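Side-chain contacts in geobacter metallireducens SMUG1 (Geobacter metallireducens, PDB 5H9I), which belongs to the uracil DNA glycosylase superfamily and has an alpha/beta fold built around a central four-stranded parallel sheet: residues Gly75-Ala78 against Val79-Trp83; Glu129-Phe132 against Ala133-Val137. All blocks are in the same frame, centred on the assembly; numbering follows the deposited sequence.

Contact 1: residues Gly75-Ala78 against Val79-Trp83. With IPA (isopropyl alcohol), chain G.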
loop_
_atom_site.group_PDB
_atom_site.type_symbol
_atom_site.label_atom_id
_atom_site.label_comp_id
_atom_site.label_asym_id
_atom_site.label_seq_id
_atom_site.Cartn_x
_atom_site.Cartn_y
_atom_site.Cartn_z
ATOM N N GLY A 75 -5.540 -3.363 3.742
ATOM C CA GLY A 75 -6.050 -4.690 3.887
ATOM C C GLY A 75 -6.802 -4.934 5.179
ATOM O O GLY A 75 -6.351 -5.683 6.043
ATOM N N GLU A 76 -7.968 -4.358 5.250
ATOM C CA GLU A 76 -8.907 -4.578 6.358
ATOM C C GLU A 76 -9.130 -6.101 6.414
ATOM O O GLU A 76 -9.375 -6.776 5.388
ATOM C CB GLU A 76 -10.169 -3.788 6.159
ATOM C CG GLU A 76 -11.160 -3.873 7.388
ATOM C CD GLU A 76 -12.460 -4.493 7.088
ATOM O OE1 GLU A 76 -12.730 -5.067 5.974
ATOM O OE2 GLU A 76 -13.342 -4.480 8.020
ATOM N N VAL A 77 -9.187 -6.685 7.616
ATOM C CA VAL A 77 -9.197 -8.121 7.754
ATOM C C VAL A 77 -10.358 -8.756 7.072
ATOM O O VAL A 77 -10.191 -9.728 6.300
ATOM C CB VAL A 77 -9.063 -8.547 9.282
ATOM C CG1 VAL A 77 -9.209 -10.037 9.425
ATOM C CG2 VAL A 77 -7.760 -8.023 9.821
ATOM N N ALA A 78 -11.548 -8.200 7.277
ATOM C CA ALA A 78 -12.750 -8.788 6.752
ATOM C C ALA A 78 -12.773 -8.835 5.219
ATOM O O ALA A 78 -13.063 -9.874 4.609
ATOM C CB ALA A 78 -13.972 -8.134 7.274
ATOM N N VAL A 79 -12.382 -7.699 4.623
ATOM C CA VAL A 79 -12.450 -7.660 3.184
ATOM C C VAL A 79 -11.376 -8.549 2.590
ATOM O O VAL A 79 -11.639 -9.202 1.517
ATOM C CB VAL A 79 -12.565 -6.198 2.646
ATOM C CG1 VAL A 79 -11.273 -5.599 2.692
ATOM C CG2 VAL A 79 -13.177 -6.296 1.202
ATOM N N VAL A 80 -10.190 -8.707 3.201
ATOM C CA VAL A 80 -9.181 -9.532 2.632
ATOM C C VAL A 80 -9.589 -10.997 2.724
ATOM O O VAL A 80 -9.465 -11.741 1.745
ATOM C CB VAL A 80 -7.905 -9.336 3.313
ATOM C CG1 VAL A 80 -6.863 -10.353 2.926
ATOM C CG2 VAL A 80 -7.359 -7.917 3.097
ATOM N N THR A 81 -10.193 -11.436 3.848
ATOM C CA THR A 81 -10.624 -12.805 3.992
ATOM C C THR A 81 -11.857 -13.122 3.157
ATOM O O THR A 81 -11.902 -14.185 2.507
ATOM C CB THR A 81 -10.871 -13.222 5.494
ATOM O OG1 THR A 81 -11.981 -12.527 5.988
ATOM C CG2 THR A 81 -9.756 -12.946 6.275
ATOM N N GLU A 82 -12.845 -12.233 3.136
ATOM C CA GLU A 82 -14.169 -12.526 2.571
ATOM C C GLU A 82 -14.153 -12.254 1.068
ATOM O O GLU A 82 -14.783 -13.020 0.331
ATOM C CB GLU A 82 -15.271 -11.671 3.236
ATOM C CG GLU A 82 -15.443 -12.079 4.716
ATOM C CD GLU A 82 -16.360 -11.130 5.557
ATOM O OE1 GLU A 82 -16.925 -10.129 5.015
ATOM O OE2 GLU A 82 -16.492 -11.379 6.816
ATOM N N TRP A 83 -13.508 -11.188 0.613
ATOM C CA TRP A 83 -13.633 -10.824 -0.806
ATOM C C TRP A 83 -12.439 -11.388 -1.553
ATOM O O TRP A 83 -12.657 -11.986 -2.630
ATOM C CB TRP A 83 -13.725 -9.313 -0.958
ATOM C CG TRP A 83 -14.198 -8.983 -2.374
ATOM C CD1 TRP A 83 -15.379 -9.429 -2.962
ATOM C CD2 TRP A 83 -13.585 -8.119 -3.290
ATOM N NE1 TRP A 83 -15.462 -8.890 -4.239
ATOM C CE2 TRP A 83 -14.394 -8.114 -4.476
ATOM C CE3 TRP A 83 -12.352 -7.426 -3.315
ATOM C CZ2 TRP A 83 -14.053 -7.343 -5.570
ATOM C CZ3 TRP A 83 -12.009 -6.737 -4.413
ATOM C CH2 TRP A 83 -12.894 -6.711 -5.540
HETATM C C1 IPA G . -13.591 -16.189 1.897
HETATM C C2 IPA G . -13.307 -16.936 0.649
HETATM C C3 IPA G . -13.951 -18.337 0.761
HETATM O O2 IPA G . -13.640 -16.080 -0.516
#

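Contact 2: residues Glu129-Phe132 against Ala133-Val137. With LEA (pentanoic acid), chain H.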
loop_
_atom_site.group_PDB
_atom_site.type_symbol
_atom_site.label_atom_id
_atom_site.label_comp_id
_atom_site.label_asym_id
_atom_site.label_seq_id
_atom_site.Cartn_x
_atom_site.Cartn_y
_atom_site.Cartn_z
ATOM N N GLU A 129 -11.777 -10.525 -9.962
ATOM C CA GLU A 129 -11.289 -10.674 -11.328
ATOM C C GLU A 129 -11.723 -9.485 -12.235
ATOM O O GLU A 129 -10.907 -9.075 -13.092
ATOM C CB GLU A 129 -11.763 -12.004 -11.941
ATOM C CG GLU A 129 -10.916 -13.161 -11.424
ATOM C CD GLU A 129 -10.952 -13.368 -9.967
ATOM O OE1 GLU A 129 -12.053 -13.430 -9.365
ATOM O OE2 GLU A 129 -9.853 -13.455 -9.319
ATOM N N ARG A 130 -12.897 -8.939 -12.042
ATOM C CA ARG A 130 -13.244 -7.757 -12.857
ATOM C C ARG A 130 -12.411 -6.520 -12.532
ATOM O O ARG A 130 -12.109 -5.753 -13.453
ATOM C CB ARG A 130 -14.677 -7.460 -12.756
ATOM C CG ARG A 130 -15.574 -8.564 -13.317
ATOM C CD ARG A 130 -17.037 -8.191 -13.480
ATOM N NE ARG A 130 -17.122 -7.156 -14.549
ATOM C CZ ARG A 130 -17.257 -5.822 -14.447
ATOM N NH1 ARG A 130 -17.322 -5.168 -13.310
ATOM N NH2 ARG A 130 -17.405 -5.144 -15.600
ATOM N N PHE A 131 -11.988 -6.386 -11.271
ATOM C CA PHE A 131 -11.079 -5.293 -10.861
ATOM C C PHE A 131 -9.692 -5.458 -11.324
ATOM O O PHE A 131 -9.106 -4.654 -12.010
ATOM C CB PHE A 131 -11.209 -5.058 -9.326
ATOM C CG PHE A 131 -10.364 -3.971 -8.846
ATOM C CD1 PHE A 131 -10.664 -2.644 -9.155
ATOM C CD2 PHE A 131 -9.259 -4.226 -8.057
ATOM C CE1 PHE A 131 -9.808 -1.656 -8.659
ATOM C CE2 PHE A 131 -8.483 -3.252 -7.564
ATOM C CZ PHE A 131 -8.760 -1.916 -7.837
ATOM N N PHE A 132 -9.112 -6.626 -10.982
ATOM C CA PHE A 132 -7.722 -6.840 -11.217
ATOM C C PHE A 132 -7.415 -7.120 -12.658
ATOM O O PHE A 132 -6.235 -7.120 -13.067
ATOM C CB PHE A 132 -7.136 -7.909 -10.274
ATOM C CG PHE A 132 -7.157 -7.494 -8.785
ATOM C CD1 PHE A 132 -6.271 -6.545 -8.363
ATOM C CD2 PHE A 132 -8.031 -8.066 -7.901
ATOM C CE1 PHE A 132 -6.261 -6.173 -7.026
ATOM C CE2 PHE A 132 -8.056 -7.685 -6.563
ATOM C CZ PHE A 132 -7.134 -6.766 -6.180
ATOM N N ALA A 133 -8.448 -7.326 -13.470
ATOM C CA ALA A 133 -8.202 -7.372 -14.913
ATOM C C ALA A 133 -7.507 -6.108 -15.360
ATOM O O ALA A 133 -6.681 -6.170 -16.308
ATOM C CB ALA A 133 -9.499 -7.490 -15.636
ATOM N N ARG A 134 -7.810 -4.960 -14.767
ATOM C CA ARG A 134 -7.265 -3.688 -15.224
ATOM C C ARG A 134 -6.543 -2.882 -14.163
ATOM O O ARG A 134 -5.859 -1.976 -14.493
ATOM C CB ARG A 134 -8.365 -2.795 -15.804
ATOM C CG ARG A 134 -9.047 -3.238 -17.090
ATOM C CD ARG A 134 -10.091 -2.150 -17.462
ATOM N NE ARG A 134 -11.390 -2.427 -16.906
ATOM C CZ ARG A 134 -12.258 -1.543 -16.436
ATOM N NH1 ARG A 134 -11.972 -0.279 -16.387
ATOM N NH2 ARG A 134 -13.438 -1.984 -16.012
ATOM N N PHE A 135 -6.751 -3.213 -12.888
ATOM C CA PHE A 135 -6.266 -2.395 -11.802
ATOM C C PHE A 135 -5.322 -3.186 -10.870
ATOM O O PHE A 135 -5.368 -4.423 -10.799
ATOM C CB PHE A 135 -7.452 -1.877 -10.979
ATOM C CG PHE A 135 -8.322 -0.893 -11.712
ATOM C CD1 PHE A 135 -9.318 -1.339 -12.465
ATOM C CD2 PHE A 135 -8.019 0.475 -11.672
ATOM C CE1 PHE A 135 -10.141 -0.468 -13.132
ATOM C CE2 PHE A 135 -8.783 1.360 -12.340
ATOM C CZ PHE A 135 -9.803 0.905 -13.069
ATOM N N PHE A 136 -4.546 -2.447 -10.084
ATOM C CA PHE A 136 -3.825 -3.021 -8.971
ATOM C C PHE A 136 -3.717 -1.989 -7.874
ATOM O O PHE A 136 -3.790 -0.774 -8.162
ATOM C CB PHE A 136 -2.481 -3.590 -9.383
ATOM C CG PHE A 136 -1.829 -4.472 -8.335
ATOM C CD1 PHE A 136 -2.446 -5.662 -7.972
ATOM C CD2 PHE A 136 -0.615 -4.144 -7.793
ATOM C CE1 PHE A 136 -1.841 -6.505 -7.003
ATOM C CE2 PHE A 136 -0.020 -4.971 -6.863
ATOM C CZ PHE A 136 -0.655 -6.128 -6.423
ATOM N N VAL A 137 -3.432 -2.411 -6.647
ATOM C CA VAL A 137 -3.201 -1.513 -5.507
ATOM C C VAL A 137 -1.928 -1.891 -4.789
ATOM O O VAL A 137 -1.743 -3.049 -4.437
ATOM C CB VAL A 137 -4.426 -1.546 -4.476
ATOM C CG1 VAL A 137 -4.222 -0.585 -3.352
ATOM C CG2 VAL A 137 -5.734 -1.254 -5.213
HETATM C C2 LEA H . -16.840 -1.574 -13.154
HETATM O O2 LEA H . -16.692 -0.823 -12.223
HETATM C C3 LEA H . -16.077 -1.309 -14.375
HETATM C C4 LEA H . -17.096 -1.063 -15.412
HETATM C C5 LEA H . -17.297 -2.215 -16.340
HETATM C C6 LEA H . -18.151 -1.869 -17.591
HETATM O O1 LEA H . -17.621 -2.501 -13.110
#

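Contact 1: residues Gly75-Ala78 against Val79-Trp83
E76 caps the start of helix 77-84 through its side chain. E76 OE1 accepts from V79 N at 3.0 Å. The bond is bent, with an N-H...O angle of 141°, and the donor lies above the carboxylate plane. CG stands anti to the backbone N (chi1 -174°), and a bend at chi2 (-117°) folds the carboxylate back over the first turn. The acid also lies close to the V79 side chain, with V79 CG1 3.6 Å from E76 OE1.

The backbone of E76 holds the same turn, since E76 O accepts from V80 N at 3.0 Å. V80 CG2 sits 3.6 Å from G75 CA, so this methyl covers the chain just before the cap. Two residues on, A78 O takes two donors, E82 N at 2.8 Å and T81 OG1 at 3.2 Å, the latter tilted out of the carbonyl plane. T81 CG2 and V77 CG1 pack loosely at 4.3 Å.

A second shell fixes the cap: S110 OG hydrogen-bonds E76 OE2, so both carboxylate oxygens have partners. The position of this acid at the amino end of the helix probably favours its ionised form. E76, V79 and W83 turn their side chains to helix 112-125, where they meet R115, W118 and I121. V77 and V80 pack on T70 of helix 67-70.

Contact 2: residues Glu129-Phe132 against Ala133-Val137
The F131 ring takes F135 CB over one face and V137 CG2 near its plane at the edge. This is the turn from helix 128-132 into strand 135-139, an outer strand of the parallel sheet in an alpha/beta fold. F135 CB makes a CH-pi contact, 3.5 Å from the F131 ring centroid and 21° off the normal. The two rings are almost parallel but slid apart, with centroids 5.0 Å apart, so they barely overlap. On the F132 ring, F131 CD2 sits over the centre of one face. One face of the R134 guanidinium carries F135 CE1 toward its rim, and C3 of pentanoic acid lies at its edge.

F131 O closes the turn by accepting from both F135 N (2.9 Å) and R134 N (3.1 Å). F132 CD1 meets F136 CD1 at 3.9 Å, and Y44 of helix 38-48 packs on both residues. R130 NH1 donates almost straight to O1 of pentanoic acid (2.7 Å, 173°) and also bonds F125 O. F135 O is buried with no hydrogen-bond partner in the model; F132 CA makes a CA-H...O contact with it at 3.4 Å.

How the contacts relate
Contact 1 ends before contact 2 begins along the chain. Their centres are 16 Å apart, and their nearest atoms come within about 4 Å without touching. Helix 112-125 joins them: W118 meets V79 of contact 1 and both F131 and V137 of contact 2, while I121 meets W83 and F131. Each contact has an end near the xanthine pocket. The nearest atoms of G75 and of the V137 side chain are about 6 and 7 Å from the bound xanthine. Pentanoic acid lies at the other end of contact 2, where R130 and R134 are part of its pocket. The W83 side chain is about 10 Å from that ligand at the nearest atoms.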